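Local coordinates for macrophage migration inhibitory factor-like protein (Entamoeba histolytica, PDB 6CUQ) that belongs to the macrophage migration inhibitory factor family, small alpha/beta proteins that assemble as trimers, at residues K25-L36 with Y46-S54. Numbering follows the deposited sequence.
Sequences KKEIAHESMKIL and YCATQVVTS
With chi1 at 163°, Ser32 swings its hydroxyl away from its own backbone N and down from the helix onto the strand, while Thr49, at chi1 -69°, keeps OG1 beside its backbone N and lays CG2 alongside the serine. The two hydroxyls share a hydrogen bond, Ser32 OG lying 2.7 Å from Thr49 OG1. Small hydroxyl residues suit this buried spot because they fit between helix and strand and satisfy each other's polarity; Tyr87 OH of helix 80-95 is also hydrogen-bonded to Ser32 OG, and Thr49 OG1 reaches its neighbour Ala48 O at 2.7 Å, standing above the carbonyl plane. Ala29, one helical turn before Ser32, has only a methyl, and this lets the backbones come close; its CB rests 3.8 Å from Val51 CG2. That branch also touches Ile28 CG2, whose side chain crosses the valine at roughly a right angle. Helix 22-40 is the crossover of a beta-alpha-beta unit between the parallel neighbours 11-16 and 48-53, and its segment runs roughly antiparallel to strand 48-53, at 148°, packing on one face of the sheet. In the trimer, strand 48-53 pairs antiparallel with a strand of the second subunit, extending that sheet across the interface. Met33, extended out to its sulfur, sets SD 3.5 Å from Cys47 O, and Leu36 sets CB 4.0 Å from Cys47 SG. Lys25 suits the other end: its long chain passes Val51, and its ammonium hydrogen-bonds to exposed Thr53 OG1, at a doubtfully short distance, and forms a salt bridge with Glu22.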
ATOM      1  N   LYS B  25      -1.920   7.419 -16.742  1.00 47.51           N
ATOM      2  CA  LYS B  25      -1.282   6.726 -15.624  1.00 53.01           C
ATOM      3  C   LYS B  25       0.217   6.543 -15.862  1.00 58.52           C
ATOM      4  O   LYS B  25       1.024   6.708 -14.937  1.00 61.04           O
ATOM      5  CB  LYS B  25      -1.947   5.375 -15.405  1.00 53.58           C
ATOM      6  CG  LYS B  25      -3.267   5.471 -14.741  1.00 50.16           C
ATOM      7  CD  LYS B  25      -3.999   4.136 -14.752  1.00 57.07           C
ATOM      8  CE  LYS B  25      -5.535   4.346 -14.719  1.00 56.34           C
ATOM      9  NZ  LYS B  25      -6.299   3.080 -14.514  1.00 55.23           N
ATOM     10  N   LYS B  26       0.609   6.189 -17.090  1.00 51.95           N
ATOM     11  CA  LYS B  26       2.030   6.107 -17.387  1.00 56.48           C
ATOM     12  C   LYS B  26       2.691   7.466 -17.206  1.00 57.83           C
ATOM     13  O   LYS B  26       3.780   7.565 -16.630  1.00 59.39           O
ATOM     14  CB  LYS B  26       2.268   5.571 -18.806  1.00 48.39           C
ATOM     15  CG  LYS B  26       1.752   4.161 -19.052  1.00 50.86           C
ATOM     16  CD  LYS B  26       2.200   3.691 -20.435  1.00 67.92           C
ATOM     17  CE  LYS B  26       1.454   2.457 -20.934  1.00 75.85           C
ATOM     18  NZ  LYS B  26       0.200   2.855 -21.669  1.00 80.95           N
ATOM     19  N   GLU B  27       2.028   8.532 -17.661  1.00 53.57           N
ATOM     20  CA  GLU B  27       2.617   9.857 -17.521  1.00 57.54           C
ATOM     21  C   GLU B  27       2.777  10.223 -16.052  1.00 64.48           C
ATOM     22  O   GLU B  27       3.776  10.842 -15.660  1.00 67.78           O
ATOM     23  CB  GLU B  27       1.759  10.884 -18.245  1.00 66.92           C
ATOM     24  CG  GLU B  27       1.871  10.851 -19.766  1.00 72.65           C
ATOM     25  CD  GLU B  27       0.820  11.743 -20.419  1.00 76.72           C
ATOM     26  OE1 GLU B  27       0.300  12.645 -19.732  1.00 69.36           O
ATOM     27  OE2 GLU B  27       0.511  11.542 -21.611  1.00 78.17           O
ATOM     28  N   ILE B  28       1.808   9.826 -15.224  1.00 55.44           N
ATOM     29  CA  ILE B  28       1.896  10.055 -13.784  1.00 58.46           C
ATOM     30  C   ILE B  28       3.086   9.302 -13.196  1.00 58.09           C
ATOM     31  O   ILE B  28       3.890   9.871 -12.447  1.00 63.11           O
ATOM     32  CB  ILE B  28       0.571   9.659 -13.101  1.00 51.28           C
ATOM     33  CG1 ILE B  28      -0.515  10.686 -13.426  1.00 52.88           C
ATOM     34  CG2 ILE B  28       0.758   9.475 -11.601  1.00 44.34           C
ATOM     35  CD1 ILE B  28      -1.916  10.284 -12.971  1.00 51.07           C
ATOM     36  N   ALA B  29       3.228   8.016 -13.539  1.00 51.62           N
ATOM     37  CA  ALA B  29       4.371   7.247 -13.041  1.00 56.30           C
ATOM     38  C   ALA B  29       5.690   7.874 -13.477  1.00 55.65           C
ATOM     39  O   ALA B  29       6.631   7.985 -12.684  1.00 58.49           O
ATOM     40  CB  ALA B  29       4.306   5.797 -13.532  1.00 51.16           C
ATOM     41  N   HIS B  30       5.774   8.277 -14.749  1.00 57.24           N
ATOM     42  CA  HIS B  30       6.983   8.902 -15.273  1.00 53.36           C
ATOM     43  C   HIS B  30       7.314  10.196 -14.524  1.00 59.85           C
ATOM     44  O   HIS B  30       8.428  10.372 -14.018  1.00 65.69           O
ATOM     45  CB  HIS B  30       6.795   9.164 -16.768  1.00 58.65           C
ATOM     46  CG  HIS B  30       7.926   9.918 -17.397  1.00 75.55           C
ATOM     47  ND1 HIS B  30       9.187   9.378 -17.547  1.00 76.51           N
ATOM     48  CD2 HIS B  30       7.991  11.175 -17.903  1.00 79.52           C
ATOM     49  CE1 HIS B  30       9.977  10.266 -18.127  1.00 80.00           C
ATOM     50  NE2 HIS B  30       9.277  11.363 -18.357  1.00 82.12           N
ATOM     51  N   GLU B  31       6.342  11.108 -14.426  1.00 67.16           N
ATOM     52  CA  GLU B  31       6.578  12.378 -13.745  1.00 65.50           C
ATOM     53  C   GLU B  31       6.873  12.166 -12.265  1.00 65.15           C
ATOM     54  O   GLU B  31       7.652  12.919 -11.669  1.00 67.67           O
ATOM     55  CB  GLU B  31       5.371  13.297 -13.911  1.00 70.20           C
ATOM     56  CG  GLU B  31       5.208  13.858 -15.294  1.00 68.95           C
ATOM     57  CD  GLU B  31       6.401  14.664 -15.742  1.00 73.65           C
ATOM     58  OE1 GLU B  31       7.029  15.352 -14.899  1.00 69.04           O
ATOM     59  OE2 GLU B  31       6.683  14.637 -16.954  1.00 85.13           O
ATOM     60  N   SER B  32       6.235  11.168 -11.649  1.00 62.48           N
ATOM     61  CA  SER B  32       6.505  10.856 -10.248  1.00 61.42           C
ATOM     62  C   SER B  32       7.973  10.511 -10.043  1.00 63.73           C
ATOM     63  O   SER B  32       8.632  11.015  -9.121  1.00 61.76           O
ATOM     64  CB  SER B  32       5.604   9.699  -9.800  1.00 60.38           C
ATOM     65  OG  SER B  32       6.074   9.111  -8.605  1.00 60.80           O
ATOM     66  N   MET B  33       8.519   9.680 -10.927  1.00 65.16           N
ATOM     67  CA  MET B  33       9.924   9.315 -10.802  1.00 54.01           C
ATOM     68  C   MET B  33      10.830  10.522 -11.020  1.00 53.02           C
ATOM     69  O   MET B  33      11.813  10.699 -10.289  1.00 58.75           O
ATOM     70  CB  MET B  33      10.249   8.187 -11.774  1.00 58.60           C
ATOM     71  CG  MET B  33       9.688   6.840 -11.343  1.00 58.72           C
ATOM     72  SD  MET B  33      10.024   5.526 -12.520  1.00 62.57           S
ATOM     73  CE  MET B  33       9.003   5.984 -13.914  1.00 70.27           C
ATOM     74  N   LYS B  34      10.493  11.396 -11.978  1.00 54.69           N
ATOM     75  CA  LYS B  34      11.261  12.633 -12.130  1.00 64.36           C
ATOM     76  C   LYS B  34      11.199  13.480 -10.863  1.00 75.28           C
ATOM     77  O   LYS B  34      12.222  14.010 -10.410  1.00 88.85           O
ATOM     78  CB  LYS B  34      10.768  13.443 -13.334  1.00 70.36           C
ATOM     79  CG  LYS B  34      11.338  13.010 -14.681  1.00 78.55           C
ATOM     80  CD  LYS B  34      10.597  13.660 -15.827  1.00 83.96           C
ATOM     81  CE  LYS B  34      10.977  15.108 -15.981  1.00 87.28           C
ATOM     82  NZ  LYS B  34       9.991  15.792 -16.857  1.00 92.28           N
ATOM     83  N   ILE B  35       9.999  13.623 -10.284  1.00 77.43           N
ATOM     84  CA  ILE B  35       9.823  14.414  -9.062  1.00 76.15           C
ATOM     85  C   ILE B  35      10.678  13.857  -7.937  1.00 76.05           C
ATOM     86  O   ILE B  35      11.407  14.594  -7.263  1.00 79.75           O
ATOM     87  CB  ILE B  35       8.342  14.434  -8.643  1.00 69.69           C
ATOM     88  CG1 ILE B  35       7.492  15.295  -9.572  1.00 69.65           C
ATOM     89  CG2 ILE B  35       8.211  14.900  -7.201  1.00 70.68           C
ATOM     90  CD1 ILE B  35       5.997  15.204  -9.249  1.00 56.83           C
ATOM     91  N   LEU B  36      10.606  12.540  -7.728  1.00 75.46           N
ATOM     92  CA  LEU B  36      11.395  11.891  -6.688  1.00 72.47           C
ATOM     93  C   LEU B  36      12.876  12.176  -6.881  1.00 81.24           C
ATOM     94  O   LEU B  36      13.573  12.579  -5.943  1.00 93.25           O
ATOM     95  CB  LEU B  36      11.130  10.386  -6.729  1.00 69.86           C
ATOM     96  CG  LEU B  36       9.749   9.952  -6.242  1.00 60.02           C
ATOM     97  CD1 LEU B  36       9.547   8.478  -6.456  1.00 53.65           C
ATOM     98  CD2 LEU B  36       9.593  10.278  -4.756  1.00 54.56           C
ATOM     99  N   TYR B  46      17.301   4.877  -9.749  1.00 65.74           N
ATOM    100  CA  TYR B  46      16.876   4.224  -8.525  1.00 69.18           C
ATOM    101  C   TYR B  46      15.497   4.668  -8.057  1.00 66.27           C
ATOM    102  O   TYR B  46      15.013   4.151  -7.046  1.00 70.32           O
ATOM    103  CB  TYR B  46      17.878   4.513  -7.399  1.00 74.51           C
ATOM    104  CG  TYR B  46      19.276   4.005  -7.638  1.00 94.48           C
ATOM    105  CD1 TYR B  46      19.520   2.937  -8.499  1.00100.37           C
ATOM    106  CD2 TYR B  46      20.355   4.599  -7.000  1.00101.05           C
ATOM    107  CE1 TYR B  46      20.806   2.484  -8.713  1.00105.19           C
ATOM    108  CE2 TYR B  46      21.631   4.154  -7.204  1.00109.05           C
ATOM    109  CZ  TYR B  46      21.857   3.098  -8.058  1.00115.81           C
ATOM    110  OH  TYR B  46      23.151   2.665  -8.250  1.00127.91           O
ATOM    111  N   CYS B  47      14.828   5.557  -8.786  1.00 58.02           N
ATOM    112  CA  CYS B  47      13.482   5.992  -8.424  1.00 54.67           C
ATOM    113  C   CYS B  47      12.443   5.126  -9.121  1.00 62.02           C
ATOM    114  O   CYS B  47      12.579   4.803 -10.305  1.00 73.69           O
ATOM    115  CB  CYS B  47      13.274   7.458  -8.795  1.00 49.54           C
ATOM    116  SG  CYS B  47      14.444   8.590  -8.004  1.00 64.42           S
ATOM    117  N   ALA B  48      11.400   4.757  -8.382  1.00 62.67           N
ATOM    118  CA  ALA B  48      10.396   3.829  -8.878  1.00 60.95           C
ATOM    119  C   ALA B  48       9.019   4.309  -8.447  1.00 68.33           C
ATOM    120  O   ALA B  48       8.882   5.063  -7.479  1.00 67.91           O
ATOM    121  CB  ALA B  48      10.645   2.401  -8.379  1.00 48.63           C
ATOM    122  N   THR B  49       8.001   3.885  -9.199  1.00 64.26           N
ATOM    123  CA  THR B  49       6.630   4.297  -8.934  1.00 57.77           C
ATOM    124  C   THR B  49       5.650   3.270  -9.494  1.00 61.19           C
ATOM    125  O   THR B  49       5.822   2.764 -10.610  1.00 59.36           O
ATOM    126  CB  THR B  49       6.358   5.697  -9.504  1.00 56.74           C
ATOM    127  OG1 THR B  49       7.102   6.656  -8.745  1.00 66.65           O
ATOM    128  CG2 THR B  49       4.879   6.065  -9.435  1.00 50.67           C
ATOM    129  N   GLN B  50       4.628   2.972  -8.695  1.00 55.73           N
ATOM    130  CA  GLN B  50       3.488   2.158  -9.086  1.00 56.94           C
ATOM    131  C   GLN B  50       2.220   2.986  -8.907  1.00 60.12           C
ATOM    132  O   GLN B  50       2.024   3.608  -7.855  1.00 53.42           O
ATOM    133  CB  GLN B  50       3.402   0.879  -8.245  1.00 53.37           C
ATOM    134  CG  GLN B  50       4.647   0.016  -8.298  1.00 46.56           C
ATOM    135  CD  GLN B  50       4.957  -0.478  -9.713  1.00 55.47           C
ATOM    136  OE1 GLN B  50       4.052  -0.642 -10.529  1.00 53.61           O
ATOM    137  NE2 GLN B  50       6.238  -0.732 -10.000  1.00 46.60           N
ATOM    138  N   VAL B  51       1.378   3.004  -9.936  1.00 54.20           N
ATOM    139  CA  VAL B  51       0.116   3.734  -9.935  1.00 54.83           C
ATOM    140  C   VAL B  51      -1.024   2.727  -9.853  1.00 56.25           C
ATOM    141  O   VAL B  51      -1.151   1.859 -10.723  1.00 48.75           O
ATOM    142  CB  VAL B  51      -0.023   4.622 -11.179  1.00 52.41           C
ATOM    143  CG1 VAL B  51      -1.292   5.442 -11.085  1.00 55.76           C
ATOM    144  CG2 VAL B  51       1.201   5.517 -11.311  1.00 47.74           C
ATOM    145  N   VAL B  52      -1.862   2.845  -8.818  1.00 47.42           N
ATOM    146  CA  VAL B  52      -2.913   1.872  -8.555  1.00 45.34           C
ATOM    147  C   VAL B  52      -4.269   2.570  -8.653  1.00 49.61           C
ATOM    148  O   VAL B  52      -4.501   3.586  -7.987  1.00 62.54           O
ATOM    149  CB  VAL B  52      -2.713   1.216  -7.175  1.00 55.16           C
ATOM    150  CG1 VAL B  52      -3.914   0.318  -6.788  1.00 47.87           C
ATOM    151  CG2 VAL B  52      -1.367   0.458  -7.147  1.00 50.13           C
ATOM    152  N   THR B  53      -5.157   2.026  -9.483  1.00 51.84           N
ATOM    153  CA  THR B  53      -6.500   2.565  -9.644  1.00 50.83           C
ATOM    154  C   THR B  53      -7.418   2.062  -8.539  1.00 54.06           C
ATOM    155  O   THR B  53      -7.593   0.852  -8.365  1.00 57.42           O
ATOM    156  CB  THR B  53      -7.077   2.170 -10.997  1.00 56.36           C
ATOM    157  OG1 THR B  53      -6.366   2.841 -12.034  1.00 58.98           O
ATOM    158  CG2 THR B  53      -8.558   2.552 -11.074  1.00 55.83           C
ATOM    159  N   SER B  54      -8.069   2.988  -7.849  1.00 55.87           N
ATOM    160  CA  SER B  54      -8.919   2.652  -6.715  1.00 54.58           C
ATOM    161  C   SER B  54     -10.311   3.257  -6.877  1.00 56.76           C
ATOM    162  O   SER B  54     -10.598   3.985  -7.830  1.00 55.13           O
ATOM    163  CB  SER B  54      -8.304   3.156  -5.412  1.00 53.44           C
ATOM    164  OG  SER B  54      -8.184   4.566  -5.469  1.00 54.46           O
TER